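Local coordinates for putative heme binding protein (Tannerella forsythia, PDB 6EU8) that probably binds heme, as a member of the HmuY-like family of bacterial heme-binding proteins, and is captured here without its ligand, at residues His38-Gly50 and Met123-Lys135. Sequence-based numbering, arbitrary orientation.
Sequences HRDFSEWHVMKNG and MMKSKFTVAGMAK
Met47 and Phe128 form a hydrogen-bonded antiparallel pair, and the methionine side chain runs from the phenylalanine ring to Val130. CB lies over one face of the Phe128 ring, 4.2 Å from the centroid and 20° off the normal, a CH-pi contact. CG packs against the same ring, 3.9 Å from Phe128 CE1. The chain then bends at chi2, and beyond SD the methyl CE reaches CG2 of Val130, 3.8 Å away, so one methionine spans two neighbours on the opposite strand. Phe128, with chi1 at 56°, brings the end of its ring in toward Met47.

The two strands are joined by paired backbone bonds at Met47-Phe128 and His45-Val130. On the sheet face that carries Val46, Lys127 and Thr129, Val46 CG1 rests on Lys127 CD.

Both ends are tied by polar groups. Lys48 NZ donates to Lys125 O at 2.9 Å, in the carbonyl plane and on a lone pair, in the turn where a Schellman motif with Ser126 as its C-prime residue ends helix 120-124; a water accepts from both Lys48 NZ and Lys127 NZ. At the far end Gly132 N gives a bent bond (135°) to Glu43 O. Nearby, Asp40 OD1 takes three donors, Trp44 NE1, Ser42 OG and Ser42 N, the last closing an Asx turn, while OD2 receives Trp25 NE1.

The chemistry thus splits: backbone bonds and apolar contacts zip strand 44-48, which also pairs with strand 51-56, to strand 127-131, and a triply gripped carboxylate fixes the turn leading into it.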
loop_
_atom_site.group_PDB
_atom_site.type_symbol
_atom_site.label_atom_id
_atom_site.label_comp_id
_atom_site.label_asym_id
_atom_site.label_seq_id
_atom_site.Cartn_x
_atom_site.Cartn_y
_atom_site.Cartn_z
ATOM N N HIS A 38 9.570 1.524 8.014
ATOM C CA HIS A 38 9.557 1.146 9.440
ATOM C C HIS A 38 8.852 -0.190 9.638
ATOM O O HIS A 38 7.895 -0.508 8.923
ATOM C CB HIS A 38 8.788 2.146 10.288
ATOM C CG HIS A 38 9.357 3.531 10.274
ATOM N ND1 HIS A 38 10.348 3.930 11.146
ATOM C CD2 HIS A 38 9.095 4.594 9.482
ATOM C CE1 HIS A 38 10.652 5.195 10.908
ATOM N NE2 HIS A 38 9.913 5.622 9.897
ATOM N N ARG A 39 9.319 -0.966 10.607
ATOM C CA ARG A 39 8.665 -2.200 11.032
ATOM C C ARG A 39 7.231 -1.911 11.505
ATOM O O ARG A 39 6.991 -0.923 12.207
ATOM C CB ARG A 39 9.475 -2.852 12.177
ATOM C CG ARG A 39 8.933 -4.167 12.723
ATOM C CD ARG A 39 9.817 -4.678 13.873
ATOM N NE ARG A 39 9.364 -5.910 14.517
ATOM C CZ ARG A 39 8.355 -6.006 15.374
ATOM N NH1 ARG A 39 7.665 -4.930 15.686
ATOM N NH2 ARG A 39 8.027 -7.183 15.904
ATOM N N ASP A 40 6.283 -2.740 11.076
ATOM C CA ASP A 40 4.871 -2.650 11.515
ATOM C C ASP A 40 4.773 -2.457 13.029
ATOM O O ASP A 40 5.488 -3.143 13.773
ATOM C CB ASP A 40 4.096 -3.886 11.008
ATOM C CG ASP A 40 2.649 -3.916 11.463
ATOM O OD1 ASP A 40 2.415 -4.288 12.629
ATOM O OD2 ASP A 40 1.748 -3.570 10.641
ATOM N N PHE A 41 3.898 -1.527 13.468
ATOM C CA PHE A 41 3.784 -1.080 14.881
ATOM C C PHE A 41 2.762 -1.822 15.757
ATOM O O PHE A 41 2.603 -1.493 16.947
ATOM C CB PHE A 41 3.480 0.465 14.944
ATOM C CG PHE A 41 4.476 1.332 14.188
ATOM C CD1 PHE A 41 5.813 1.360 14.551
ATOM C CD2 PHE A 41 4.085 2.119 13.117
ATOM C CE1 PHE A 41 6.732 2.162 13.877
ATOM C CE2 PHE A 41 5.012 2.899 12.407
ATOM C CZ PHE A 41 6.342 2.900 12.793
ATOM N N SER A 42 2.091 -2.853 15.228
ATOM C CA SER A 42 1.072 -3.561 15.987
ATOM C C SER A 42 1.684 -4.642 16.913
ATOM O O SER A 42 2.856 -4.986 16.780
ATOM C CB SER A 42 0.039 -4.159 15.030
ATOM O OG SER A 42 0.543 -5.265 14.320
ATOM N N GLU A 43 0.874 -5.170 17.831
ATOM C CA GLU A 43 1.259 -6.383 18.542
ATOM C C GLU A 43 1.152 -7.555 17.526
ATOM O O GLU A 43 0.140 -7.701 16.859
ATOM C CB GLU A 43 0.389 -6.643 19.782
ATOM C CG GLU A 43 0.821 -7.885 20.531
ATOM C CD GLU A 43 0.038 -8.084 21.807
ATOM O OE1 GLU A 43 -1.075 -8.670 21.762
ATOM O OE2 GLU A 43 0.550 -7.586 22.848
ATOM N N TRP A 44 2.223 -8.336 17.386
ATOM C CA TRP A 44 2.195 -9.436 16.391
ATOM C C TRP A 44 1.753 -10.727 17.060
ATOM O O TRP A 44 2.056 -10.966 18.238
ATOM C CB TRP A 44 3.536 -9.608 15.740
ATOM C CG TRP A 44 3.990 -8.484 14.817
ATOM C CD1 TRP A 44 3.355 -7.287 14.569
ATOM C CD2 TRP A 44 5.222 -8.434 14.103
ATOM N NE1 TRP A 44 4.112 -6.527 13.702
ATOM C CE2 TRP A 44 5.258 -7.208 13.390
ATOM C CE3 TRP A 44 6.286 -9.335 13.957
ATOM C CZ2 TRP A 44 6.350 -6.836 12.577
ATOM C CZ3 TRP A 44 7.364 -8.972 13.163
ATOM C CH2 TRP A 44 7.377 -7.756 12.454
ATOM N N HIS A 45 1.022 -11.541 16.303
ATOM C CA HIS A 45 0.358 -12.719 16.839
ATOM C C HIS A 45 0.789 -13.941 16.029
ATOM O O HIS A 45 0.615 -13.972 14.786
ATOM C CB HIS A 45 -1.155 -12.537 16.855
ATOM C CG HIS A 45 -1.612 -11.483 17.836
ATOM N ND1 HIS A 45 -2.781 -10.788 17.692
ATOM C CD2 HIS A 45 -1.055 -11.058 18.996
ATOM C CE1 HIS A 45 -2.915 -9.935 18.700
ATOM N NE2 HIS A 45 -1.873 -10.073 19.500
ATOM N N VAL A 46 1.396 -14.905 16.745
ATOM C CA VAL A 46 1.851 -16.181 16.121
ATOM C C VAL A 46 0.671 -17.132 16.123
ATOM O O VAL A 46 0.076 -17.419 17.171
ATOM C CB VAL A 46 3.059 -16.770 16.868
ATOM C CG1 VAL A 46 3.497 -18.119 16.280
ATOM C CG2 VAL A 46 4.225 -15.821 16.857
ATOM N N MET A 47 0.281 -17.584 14.934
ATOM C CA MET A 47 -0.817 -18.537 14.768
ATOM C C MET A 47 -0.175 -19.912 14.619
ATOM O O MET A 47 0.751 -20.079 13.825
ATOM C CB MET A 47 -1.627 -18.234 13.510
ATOM C CG MET A 47 -2.336 -16.914 13.527
ATOM S SD MET A 47 -3.594 -16.917 14.830
ATOM C CE MET A 47 -3.593 -15.166 15.088
ATOM N N LYS A 48 -0.630 -20.871 15.426
ATOM C CA LYS A 48 -0.126 -22.253 15.395
ATOM C C LYS A 48 -1.356 -23.154 15.435
ATOM O O LYS A 48 -2.200 -23.025 16.327
ATOM C CB LYS A 48 0.793 -22.518 16.599
ATOM C CG LYS A 48 1.108 -23.992 16.886
ATOM C CD LYS A 48 2.264 -24.494 16.047
ATOM C CE LYS A 48 2.412 -26.010 16.175
ATOM N NZ LYS A 48 3.575 -26.466 15.376
ATOM N N ASN A 49 -1.464 -24.060 14.458
ATOM C CA ASN A 49 -2.586 -24.983 14.359
ATOM C C ASN A 49 -3.952 -24.291 14.325
ATOM O O ASN A 49 -4.930 -24.799 14.890
ATOM C CB ASN A 49 -2.538 -26.028 15.486
ATOM C CG ASN A 49 -1.292 -26.898 15.442
ATOM O OD1 ASN A 49 -0.579 -26.963 14.434
ATOM N ND2 ASN A 49 -1.016 -27.578 16.549
ATOM N N GLY A 50 -4.007 -23.134 13.662
ATOM C CA GLY A 50 -5.232 -22.365 13.470
ATOM C C GLY A 50 -5.713 -21.510 14.630
ATOM O O GLY A 50 -6.800 -20.950 14.564
ATOM N N MET A 123 5.616 -22.844 7.972
ATOM C CA MET A 123 4.338 -23.166 7.349
ATOM C C MET A 123 4.035 -24.672 7.414
ATOM O O MET A 123 2.903 -25.069 7.700
ATOM C CB MET A 123 4.319 -22.689 5.901
ATOM C CG MET A 123 2.952 -22.637 5.294
ATOM S SD MET A 123 1.734 -21.613 6.211
ATOM C CE MET A 123 0.702 -22.844 6.998
ATOM N N MET A 124 5.059 -25.488 7.199
ATOM C CA MET A 124 4.894 -26.954 7.305
ATOM C C MET A 124 4.607 -27.434 8.723
ATOM O O MET A 124 4.095 -28.548 8.892
ATOM C CB MET A 124 6.123 -27.687 6.721
ATOM C CG MET A 124 6.334 -27.427 5.242
ATOM S SD MET A 124 4.949 -27.827 4.154
ATOM C CE MET A 124 4.880 -29.626 4.317
ATOM N N LYS A 125 4.920 -26.601 9.729
ATOM C CA LYS A 125 4.478 -26.782 11.109
ATOM C C LYS A 125 3.168 -26.038 11.453
ATOM O O LYS A 125 2.845 -25.876 12.645
ATOM C CB LYS A 125 5.571 -26.296 12.075
ATOM C CG LYS A 125 6.939 -26.943 11.933
ATOM C CD LYS A 125 7.904 -26.268 12.905
ATOM C CE LYS A 125 9.233 -27.002 12.992
ATOM N NZ LYS A 125 9.123 -28.302 13.709
ATOM N N SER A 126 2.419 -25.630 10.421
ATOM C CA SER A 126 1.190 -24.862 10.523
ATOM C C SER A 126 1.349 -23.594 11.382
ATOM O O SER A 126 0.493 -23.310 12.219
ATOM C CB SER A 126 0.043 -25.735 11.016
ATOM O OG SER A 126 -0.102 -26.859 10.144
ATOM N N LYS A 127 2.428 -22.860 11.138
ATOM C CA LYS A 127 2.776 -21.665 11.927
ATOM C C LYS A 127 3.116 -20.488 11.027
ATOM O O LYS A 127 3.899 -20.595 10.076
ATOM C CB LYS A 127 3.948 -21.954 12.853
ATOM C CG LYS A 127 4.399 -20.763 13.691
ATOM C CD LYS A 127 5.070 -21.198 14.981
ATOM C CE LYS A 127 6.380 -21.877 14.715
ATOM N NZ LYS A 127 7.041 -22.134 16.026
ATOM N N PHE A 128 2.563 -19.314 11.376
ATOM C CA PHE A 128 2.890 -18.066 10.661
ATOM C C PHE A 128 2.494 -16.885 11.571
ATOM O O PHE A 128 1.807 -17.107 12.564
ATOM C CB PHE A 128 2.193 -17.960 9.308
ATOM C CG PHE A 128 0.693 -18.087 9.362
ATOM C CD1 PHE A 128 -0.121 -16.981 9.614
ATOM C CD2 PHE A 128 0.064 -19.337 9.145
ATOM C CE1 PHE A 128 -1.501 -17.120 9.701
ATOM C CE2 PHE A 128 -1.317 -19.461 9.216
ATOM C CZ PHE A 128 -2.108 -18.356 9.480
ATOM N N THR A 129 2.984 -15.688 11.247
ATOM C CA THR A 129 2.768 -14.498 12.124
ATOM C C THR A 129 1.964 -13.422 11.396
ATOM O O THR A 129 2.263 -13.076 10.248
ATOM C CB THR A 129 4.112 -13.929 12.579
ATOM O OG1 THR A 129 4.918 -15.006 13.101
ATOM C CG2 THR A 129 3.942 -12.874 13.719
ATOM N N VAL A 130 0.964 -12.876 12.082
ATOM C CA VAL A 130 0.093 -11.792 11.551
ATOM C C VAL A 130 0.117 -10.537 12.440
ATOM O O VAL A 130 0.362 -10.597 13.633
ATOM C CB VAL A 130 -1.353 -12.252 11.378
ATOM C CG1 VAL A 130 -1.451 -13.317 10.270
ATOM C CG2 VAL A 130 -1.936 -12.815 12.665
ATOM N N ALA A 131 -0.174 -9.396 11.814
ATOM C CA ALA A 131 -0.350 -8.120 12.539
ATOM C C ALA A 131 -1.625 -8.176 13.362
ATOM O O ALA A 131 -2.679 -8.538 12.857
ATOM C CB ALA A 131 -0.405 -6.989 11.546
ATOM N N GLY A 132 -1.561 -7.810 14.652
ATOM C CA GLY A 132 -2.797 -7.812 15.467
ATOM C C GLY A 132 -3.898 -6.934 14.886
ATOM O O GLY A 132 -5.076 -7.308 14.867
ATOM N N MET A 133 -3.514 -5.757 14.400
ATOM C CA MET A 133 -4.387 -4.889 13.670
ATOM C C MET A 133 -3.600 -4.181 12.568
ATOM O O MET A 133 -2.479 -3.765 12.826
ATOM C CB MET A 133 -4.917 -3.808 14.643
ATOM C CG MET A 133 -5.868 -4.287 15.723
ATOM S SD MET A 133 -7.475 -4.924 15.192
ATOM C CE MET A 133 -7.769 -4.054 13.660
ATOM N N ALA A 134 -4.188 -4.060 11.385
ATOM C CA ALA A 134 -3.601 -3.314 10.282
ATOM C C ALA A 134 -4.687 -2.586 9.481
ATOM O O ALA A 134 -5.854 -2.978 9.495
ATOM C CB ALA A 134 -2.753 -4.223 9.368
ATOM N N LYS A 135 -4.280 -1.521 8.815
ATOM C CA LYS A 135 -5.159 -0.726 7.947
ATOM C C LYS A 135 -4.749 -0.929 6.491
ATOM O O LYS A 135 -3.564 -0.824 6.165
ATOM C CB LYS A 135 -5.081 0.780 8.298
ATOM C CG LYS A 135 -5.606 1.111 9.681
ATOM C CD LYS A 135 -5.430 2.586 10.047
ATOM C CE LYS A 135 -5.999 2.883 11.428
ATOM N NZ LYS A 135 -5.073 3.719 12.242
HETATM O O HOH W 1 -0.434 -2.351 11.551
HETATM O O HOH W 2 6.042 -25.093 16.036
HETATM O O HOH W 3 1.517 -28.640 13.649
#